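Local coordinates for protein orotidine-5-phosphate decarboxylase/orotate phosphoribosyltransferase, putative (Ompdcase-oprtase, putative) (Leishmania infantum, PDB 3QW3) that probably catalyses, through this decarboxylase domain of a bifunctional UMP synthase, the conversion of orotidine 5'-phosphate to UMP and carbon dioxide, at residues A183-R188 with L212-R217; A94-A99 with Q120-Y125. One frame throughout, in Å; residues are numbered along the deposited sequence.

Along the chain, interaction 2 comes first: residues 94-99, on helix 89-102, are followed by strand 107-110, and the loop closes when residues 120-125, on helix 116-123 and the chain just after it, return against them. Interaction 1 opens later, at residues 183-188 on helix 181-190, and closes after strand 196-198 with residues 212-217, where helix 208-215 ends. The two loops therefore lie in series and neither nest nor cross. Each joins successive outer helices of the TIM barrel across one intervening strand, and their centres are 28 Å apart, with nearest atoms about 13 Å apart. Interaction 2 borders the second subunit, whereas no other protein chain of the assembly touches interaction 1.

Interaction 1 of 2, residues A183-R188 with L212-R217; sequences ALARVR and LDAGLR
The backbones come closest at Ala185 and Ala214, whose CA atoms are 4.6 Å apart, and the second segment leaves helical conformation at Leu216. Small residues allow this approach: the methyl CB of Ala185 meets CB of Ala214 at 3.9 Å, while Leu184 CD2 rests 4.0 Å from Gly215 CA, where the glycine has no side chain to intervene. Helices 181-190 and 208-215 are successive outer helices of the TIM barrel, separated in sequence by strand 196-198; Leu184 also packs inward on Phe196 of that strand. Arg188 supplies the polar link. Its CG is anti to the backbone N (chi1 -175°), and bends at chi2 and chi3 present the guanidinium side-on to the carbonyl at the helix end. Arg188 NE donates to Gly215 O at 2.7 Å (N-H...O 150°). Arg188 NH2 reaches Gly215 O at 2.8 Å and is more bent (138°). That oxygen lies in the guanidinium plane, so the paired donors fix the group's rotation. Arg217 CG covers one face, 3.6 Å from Arg188 CZ, while the charged end of Arg217 forms a salt bridge with Asp219. The remaining nitrogen, Arg188 NH1, bonds to Ala191 O and Leu194 O.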
ATOM      1  N   ALA A 183     -20.319 -12.578   4.028  1.00 26.32           N
ATOM      2  CA  ALA A 183     -18.908 -12.652   3.646  1.00 25.52           C
ATOM      3  C   ALA A 183     -18.022 -12.851   4.873  1.00 25.02           C
ATOM      4  O   ALA A 183     -17.086 -13.646   4.853  1.00 24.75           O
ATOM      5  CB  ALA A 183     -18.489 -11.405   2.874  1.00 25.76           C
ATOM      6  N   LEU A 184     -18.340 -12.139   5.950  1.00 24.53           N
ATOM      7  CA  LEU A 184     -17.605 -12.264   7.201  1.00 23.94           C
ATOM      8  C   LEU A 184     -17.633 -13.717   7.703  1.00 23.49           C
ATOM      9  O   LEU A 184     -16.616 -14.242   8.148  1.00 23.06           O
ATOM     10  CB  LEU A 184     -18.195 -11.316   8.250  1.00 24.12           C
ATOM     11  CG  LEU A 184     -17.299 -10.372   9.057  1.00 25.23           C
ATOM     12  CD1 LEU A 184     -18.147  -9.598  10.063  1.00 25.09           C
ATOM     13  CD2 LEU A 184     -16.192 -11.110   9.763  1.00 25.08           C
ATOM     14  N   ALA A 185     -18.797 -14.365   7.614  1.00 23.20           N
ATOM     15  CA  ALA A 185     -18.932 -15.766   8.016  1.00 22.83           C
ATOM     16  C   ALA A 185     -18.137 -16.710   7.111  1.00 22.62           C
ATOM     17  O   ALA A 185     -17.571 -17.696   7.587  1.00 22.38           O
ATOM     18  CB  ALA A 185     -20.398 -16.178   8.059  1.00 22.85           C
ATOM     19  N   ARG A 186     -18.094 -16.405   5.814  1.00 22.49           N
ATOM     20  CA  ARG A 186     -17.288 -17.191   4.874  1.00 22.64           C
ATOM     21  C   ARG A 186     -15.813 -17.129   5.259  1.00 22.12           C
ATOM     22  O   ARG A 186     -15.117 -18.143   5.249  1.00 21.86           O
ATOM     23  CB  ARG A 186     -17.478 -16.711   3.431  1.00 23.04           C
ATOM     24  CG  ARG A 186     -18.816 -17.084   2.818  1.00 25.03           C
ATOM     25  CD  ARG A 186     -18.757 -17.019   1.303  1.00 28.24           C
ATOM     26  NE  ARG A 186     -20.063 -17.293   0.708  1.00 31.55           N
ATOM     27  CZ  ARG A 186     -20.964 -16.365   0.396  1.00 33.34           C
ATOM     28  NH1 ARG A 186     -20.716 -15.076   0.603  1.00 34.44           N
ATOM     29  NH2 ARG A 186     -22.123 -16.731  -0.137  1.00 34.78           N
ATOM     30  N   VAL A 187     -15.347 -15.935   5.618  1.00 21.52           N
ATOM     31  CA  VAL A 187     -13.953 -15.757   6.012  1.00 21.00           C
ATOM     32  C   VAL A 187     -13.644 -16.528   7.301  1.00 20.90           C
ATOM     33  O   VAL A 187     -12.621 -17.211   7.394  1.00 20.62           O
ATOM     34  CB  VAL A 187     -13.585 -14.257   6.121  1.00 20.77           C
ATOM     35  CG1 VAL A 187     -12.150 -14.087   6.576  1.00 20.89           C
ATOM     36  CG2 VAL A 187     -13.801 -13.575   4.778  1.00 20.61           C
ATOM     37  N   ARG A 188     -14.541 -16.443   8.281  1.00 20.63           N
ATOM     38  CA  ARG A 188     -14.367 -17.196   9.523  1.00 21.04           C
ATOM     39  C   ARG A 188     -14.335 -18.720   9.295  1.00 21.37           C
ATOM     40  O   ARG A 188     -13.636 -19.444  10.006  1.00 21.61           O
ATOM     41  CB  ARG A 188     -15.437 -16.802  10.551  1.00 21.14           C
ATOM     42  CG  ARG A 188     -15.281 -17.452  11.933  1.00 20.59           C
ATOM     43  CD  ARG A 188     -13.868 -17.306  12.492  1.00 19.56           C
ATOM     44  NE  ARG A 188     -13.619 -15.985  13.059  1.00 18.51           N
ATOM     45  CZ  ARG A 188     -12.411 -15.466  13.258  1.00 18.36           C
ATOM     46  NH1 ARG A 188     -11.319 -16.140  12.914  1.00 18.12           N
ATOM     47  NH2 ARG A 188     -12.297 -14.262  13.798  1.00 16.56           N
ATOM     48  N   LEU A 212     -20.678  -9.748  14.767  1.00 22.47           N
ATOM     49  CA  LEU A 212     -20.117 -10.539  15.859  1.00 21.75           C
ATOM     50  C   LEU A 212     -20.546 -11.999  15.790  1.00 21.67           C
ATOM     51  O   LEU A 212     -19.733 -12.897  15.985  1.00 21.24           O
ATOM     52  CB  LEU A 212     -20.464  -9.918  17.220  1.00 21.60           C
ATOM     53  CG  LEU A 212     -19.733  -8.606  17.532  1.00 21.85           C
ATOM     54  CD1 LEU A 212     -20.406  -7.835  18.667  1.00 22.26           C
ATOM     55  CD2 LEU A 212     -18.257  -8.856  17.844  1.00 21.74           C
ATOM     56  N   ASP A 213     -21.823 -12.235  15.500  1.00 21.67           N
ATOM     57  CA  ASP A 213     -22.326 -13.597  15.330  1.00 22.24           C
ATOM     58  C   ASP A 213     -21.586 -14.352  14.226  1.00 22.07           C
ATOM     59  O   ASP A 213     -21.294 -15.539  14.364  1.00 22.09           O
ATOM     60  CB  ASP A 213     -23.829 -13.581  15.041  1.00 22.63           C
ATOM     61  CG  ASP A 213     -24.657 -13.292  16.279  1.00 24.68           C
ATOM     62  OD1 ASP A 213     -24.090 -13.170  17.387  1.00 26.67           O
ATOM     63  OD2 ASP A 213     -25.892 -13.190  16.136  1.00 27.44           O
ATOM     64  N   ALA A 214     -21.272 -13.651  13.141  1.00 22.19           N
ATOM     65  CA  ALA A 214     -20.604 -14.264  11.999  1.00 22.04           C
ATOM     66  C   ALA A 214     -19.109 -14.446  12.232  1.00 21.92           C
ATOM     67  O   ALA A 214     -18.535 -15.457  11.821  1.00 22.37           O
ATOM     68  CB  ALA A 214     -20.841 -13.442  10.745  1.00 21.90           C
ATOM     69  N   GLY A 215     -18.493 -13.473  12.899  1.00 21.46           N
ATOM     70  CA  GLY A 215     -17.035 -13.377  12.952  1.00 21.55           C
ATOM     71  C   GLY A 215     -16.318 -13.800  14.219  1.00 21.40           C
ATOM     72  O   GLY A 215     -15.112 -14.070  14.179  1.00 21.56           O
ATOM     73  N   LEU A 216     -17.023 -13.846  15.352  1.00 20.82           N
ATOM     74  CA  LEU A 216     -16.386 -14.283  16.600  1.00 20.71           C
ATOM     75  C   LEU A 216     -15.928 -15.742  16.541  1.00 20.86           C
ATOM     76  O   LEU A 216     -16.580 -16.588  15.920  1.00 21.39           O
ATOM     77  CB  LEU A 216     -17.304 -14.069  17.808  1.00 20.53           C
ATOM     78  CG  LEU A 216     -17.507 -12.632  18.300  1.00 19.79           C
ATOM     79  CD1 LEU A 216     -18.603 -12.583  19.361  1.00 20.16           C
ATOM     80  CD2 LEU A 216     -16.211 -12.023  18.842  1.00 18.60           C
ATOM     81  N   ARG A 217     -14.802 -16.026  17.189  1.00 20.85           N
ATOM     82  CA  ARG A 217     -14.310 -17.396  17.335  1.00 21.12           C
ATOM     83  C   ARG A 217     -15.079 -18.121  18.440  1.00 21.54           C
ATOM     84  O   ARG A 217     -15.906 -17.518  19.133  1.00 21.57           O
ATOM     85  CB  ARG A 217     -12.809 -17.398  17.649  1.00 20.94           C
ATOM     86  CG  ARG A 217     -11.947 -16.635  16.652  1.00 20.42           C
ATOM     87  CD  ARG A 217     -10.461 -16.687  17.012  1.00 19.51           C
ATOM     88  NE  ARG A 217     -10.187 -16.226  18.377  1.00 18.79           N
ATOM     89  CZ  ARG A 217      -9.007 -15.787  18.811  1.00 19.80           C
ATOM     90  NH1 ARG A 217      -7.970 -15.719  17.981  1.00 20.41           N
ATOM     91  NH2 ARG A 217      -8.865 -15.402  20.078  1.00 18.88           N
TER

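Interaction 2 of 2, residues A94-A99 with Q120-Y125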
ATOM      1  N   ALA A  94      12.025  -1.851   4.711  1.00 17.55           N
ATOM      2  CA  ALA A  94      12.061  -0.462   5.154  1.00 16.79           C
ATOM      3  C   ALA A  94      10.731  -0.017   5.765  1.00 16.21           C
ATOM      4  O   ALA A  94      10.718   0.641   6.805  1.00 16.07           O
ATOM      5  CB  ALA A  94      12.461   0.466   4.005  1.00 16.87           C
ATOM      6  N   TYR A  95       9.622  -0.383   5.125  1.00 15.92           N
ATOM      7  CA  TYR A  95       8.296  -0.102   5.677  1.00 15.61           C
ATOM      8  C   TYR A  95       8.138  -0.763   7.053  1.00 15.67           C
ATOM      9  O   TYR A  95       7.583  -0.162   7.972  1.00 15.52           O
ATOM     10  CB  TYR A  95       7.188  -0.626   4.759  1.00 15.38           C
ATOM     11  CG  TYR A  95       6.849   0.221   3.539  1.00 14.77           C
ATOM     12  CD1 TYR A  95       6.661  -0.381   2.299  1.00 15.16           C
ATOM     13  CD2 TYR A  95       6.671   1.608   3.631  1.00 15.04           C
ATOM     14  CE1 TYR A  95       6.318   0.364   1.174  1.00 14.81           C
ATOM     15  CE2 TYR A  95       6.332   2.370   2.496  1.00 14.03           C
ATOM     16  CZ  TYR A  95       6.164   1.731   1.277  1.00 14.70           C
ATOM     17  OH  TYR A  95       5.823   2.447   0.152  1.00 15.20           O
ATOM     18  N   ALA A  96       8.622  -1.999   7.175  1.00 15.86           N
ATOM     19  CA  ALA A  96       8.487  -2.767   8.421  1.00 16.20           C
ATOM     20  C   ALA A  96       9.302  -2.120   9.529  1.00 16.63           C
ATOM     21  O   ALA A  96       8.790  -1.892  10.626  1.00 16.63           O
ATOM     22  CB  ALA A  96       8.903  -4.232   8.218  1.00 16.03           C
ATOM     23  N   THR A  97      10.564  -1.806   9.235  1.00 17.00           N
ATOM     24  CA  THR A  97      11.415  -1.127  10.210  1.00 17.62           C
ATOM     25  C   THR A  97      10.811   0.207  10.643  1.00 17.44           C
ATOM     26  O   THR A  97      10.793   0.532  11.834  1.00 17.50           O
ATOM     27  CB  THR A  97      12.854  -0.946   9.686  1.00 17.77           C
ATOM     28  OG1 THR A  97      13.403  -2.235   9.403  1.00 18.81           O
ATOM     29  CG2 THR A  97      13.727  -0.255  10.728  1.00 19.16           C
ATOM     30  N   SER A  98      10.309   0.973   9.676  1.00 16.99           N
ATOM     31  CA  SER A  98       9.669   2.244   9.976  1.00 16.88           C
ATOM     32  C   SER A  98       8.500   2.078  10.956  1.00 16.73           C
ATOM     33  O   SER A  98       8.442   2.755  11.982  1.00 16.98           O
ATOM     34  CB  SER A  98       9.185   2.917   8.688  1.00 16.73           C
ATOM     35  OG  SER A  98       8.423   4.069   8.993  1.00 17.52           O
ATOM     36  N   ALA A  99       7.586   1.168  10.637  1.00 16.88           N
ATOM     37  CA  ALA A  99       6.373   0.985  11.431  1.00 16.89           C
ATOM     38  C   ALA A  99       6.650   0.372  12.801  1.00 17.40           C
ATOM     39  O   ALA A  99       6.114   0.835  13.806  1.00 17.31           O
ATOM     40  CB  ALA A  99       5.380   0.130  10.680  1.00 17.04           C
ATOM     41  N   GLN A 120       6.132 -11.492   3.970  1.00 21.46           N
ATOM     42  CA  GLN A 120       7.183 -12.024   4.844  1.00 22.24           C
ATOM     43  C   GLN A 120       8.009 -10.960   5.596  1.00 21.91           C
ATOM     44  O   GLN A 120       8.266 -11.128   6.788  1.00 21.84           O
ATOM     45  CB  GLN A 120       8.081 -13.006   4.072  1.00 22.52           C
ATOM     46  CG  GLN A 120       9.083 -13.787   4.935  1.00 25.36           C
ATOM     47  CD  GLN A 120      10.425 -13.080   5.104  1.00 29.05           C
ATOM     48  OE1 GLN A 120      10.704 -12.060   4.459  1.00 31.05           O
ATOM     49  NE2 GLN A 120      11.269 -13.626   5.978  1.00 30.82           N
ATOM     50  N   PRO A 121       8.422  -9.862   4.918  1.00 21.58           N
ATOM     51  CA  PRO A 121       9.190  -8.830   5.630  1.00 21.47           C
ATOM     52  C   PRO A 121       8.451  -8.201   6.815  1.00 21.45           C
ATOM     53  O   PRO A 121       9.087  -7.694   7.734  1.00 21.42           O
ATOM     54  CB  PRO A 121       9.451  -7.783   4.543  1.00 21.66           C
ATOM     55  CG  PRO A 121       9.443  -8.572   3.285  1.00 21.70           C
ATOM     56  CD  PRO A 121       8.340  -9.556   3.477  1.00 21.66           C
ATOM     57  N   PHE A 122       7.123  -8.222   6.789  1.00 21.57           N
ATOM     58  CA  PHE A 122       6.350  -7.778   7.941  1.00 22.09           C
ATOM     59  C   PHE A 122       6.174  -8.923   8.939  1.00 22.39           C
ATOM     60  O   PHE A 122       6.369  -8.741  10.142  1.00 22.94           O
ATOM     61  CB  PHE A 122       5.001  -7.212   7.501  1.00 22.06           C
ATOM     62  CG  PHE A 122       5.117  -6.025   6.590  1.00 22.51           C
ATOM     63  CD1 PHE A 122       5.468  -4.772   7.095  1.00 23.40           C
ATOM     64  CD2 PHE A 122       4.885  -6.158   5.226  1.00 24.42           C
ATOM     65  CE1 PHE A 122       5.580  -3.669   6.251  1.00 23.26           C
ATOM     66  CE2 PHE A 122       4.999  -5.057   4.372  1.00 24.44           C
ATOM     67  CZ  PHE A 122       5.342  -3.813   4.888  1.00 23.39           C
ATOM     68  N   MET A 123       5.855 -10.106   8.428  1.00 22.70           N
ATOM     69  CA  MET A 123       5.511 -11.258   9.278  1.00 23.33           C
ATOM     70  C   MET A 123       6.704 -11.876  10.012  1.00 23.98           C
ATOM     71  O   MET A 123       6.522 -12.657  10.950  1.00 24.22           O
ATOM     72  CB  MET A 123       4.773 -12.320   8.461  1.00 23.22           C
ATOM     73  CG  MET A 123       3.442 -11.833   7.896  1.00 23.48           C
ATOM     74  SD  MET A 123       2.693 -12.959   6.719  1.00 24.34           S
ATOM     75  CE  MET A 123       1.169 -12.095   6.353  1.00 24.99           C
ATOM     76  N   ARG A 124       7.918 -11.520   9.595  1.00 24.47           N
ATOM     77  CA  ARG A 124       9.132 -12.063  10.216  1.00 25.22           C
ATOM     78  C   ARG A 124       9.386 -11.522  11.632  1.00 25.40           C
ATOM     79  O   ARG A 124      10.255 -12.030  12.350  1.00 25.59           O
ATOM     80  CB  ARG A 124      10.353 -11.855   9.309  1.00 25.52           C
ATOM     81  CG  ARG A 124      10.685 -10.406   9.007  1.00 27.34           C
ATOM     82  CD  ARG A 124      11.824 -10.293   7.989  1.00 30.41           C
ATOM     83  NE  ARG A 124      13.107 -10.747   8.526  1.00 33.74           N
ATOM     84  CZ  ARG A 124      13.934  -9.993   9.246  1.00 35.38           C
ATOM     85  NH1 ARG A 124      13.624  -8.734   9.534  1.00 36.46           N
ATOM     86  NH2 ARG A 124      15.079 -10.503   9.682  1.00 36.37           N
ATOM     87  N   TYR A 125       8.635 -10.488  12.019  1.00 25.49           N
ATOM     88  CA  TYR A 125       8.674  -9.950  13.377  1.00 25.52           C
ATOM     89  C   TYR A 125       7.624 -10.694  14.207  1.00 25.61           C
ATOM     90  O   TYR A 125       6.440 -10.366  14.131  1.00 25.04           O
ATOM     91  CB  TYR A 125       8.312  -8.462  13.386  1.00 25.79           C
ATOM     92  CG  TYR A 125       9.312  -7.484  12.794  1.00 26.18           C
ATOM     93  CD1 TYR A 125       9.534  -7.419  11.417  1.00 26.19           C
ATOM     94  CD2 TYR A 125       9.984  -6.576  13.611  1.00 27.31           C
ATOM     95  CE1 TYR A 125      10.431  -6.505  10.879  1.00 26.29           C
ATOM     96  CE2 TYR A 125      10.883  -5.656  13.083  1.00 27.76           C
ATOM     97  CZ  TYR A 125      11.100  -5.627  11.715  1.00 27.68           C
ATOM     98  OH  TYR A 125      11.990  -4.715  11.195  1.00 28.47           O
TER
HETATM   99  O   HOH W   1      12.808  -4.972   8.714  1.00 28.33           O
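Phe122 and Tyr125 reach from one segment towards Ala96, whose CB points between them from the facing helix. Both aromatic side chains have CG anti to their own carbonyl carbon, with chi1 -61° for Phe122 and -71° for Tyr125, but they meet the helix at different places. Phe122 points across at the helix, applying its CD1-CE1-CZ edge: Phe122 CD1 is 3.7 Å from Ala96 CB, CE1 approaches the backbone at Ala96 N, and CZ reaches Tyr95 CB at 3.7 Å. That last methylene sits at the edge of the Phe122 ring, near its plane, so the tip of the phenyl group abuts the base of Tyr95 while the phenol of Tyr95 leads away towards the second subunit. Tyr125 brings CE1 to 3.8 Å from Ala96 CB, in an oblique approach. The same methyl also touches the main chain, with Ala96 CB 3.5 Å from Pro121 O, and so touches two rings and a carbonyl oxygen.

At the tip of Tyr125 the contact becomes polar. A water joins the two hydroxyls, 2.9 Å from Thr97 OG1 and 2.6 Å from Tyr125 OH, and it lies in the plane of the tyrosine ring. Thr97 OG1 stands beside its own backbone N (chi1 -59°) and also hydrogen-bonds to Asp93 O one turn earlier, which anchors it within its helix. Behind the contact, Phe122 packs on Ile108 and Val130 of the barrel strands. On the dimer side, Ser98 OG hydrogen-bonds to Glu56 OE1 of the second subunit, and Thr97 packs on Phe57 of that subunit. Such lateral packing of successive outer helices, 89-102 and 116-123, flanking strand 107-110 belongs to the repeated beta-alpha architecture of the TIM barrel in the OMP decarboxylase family.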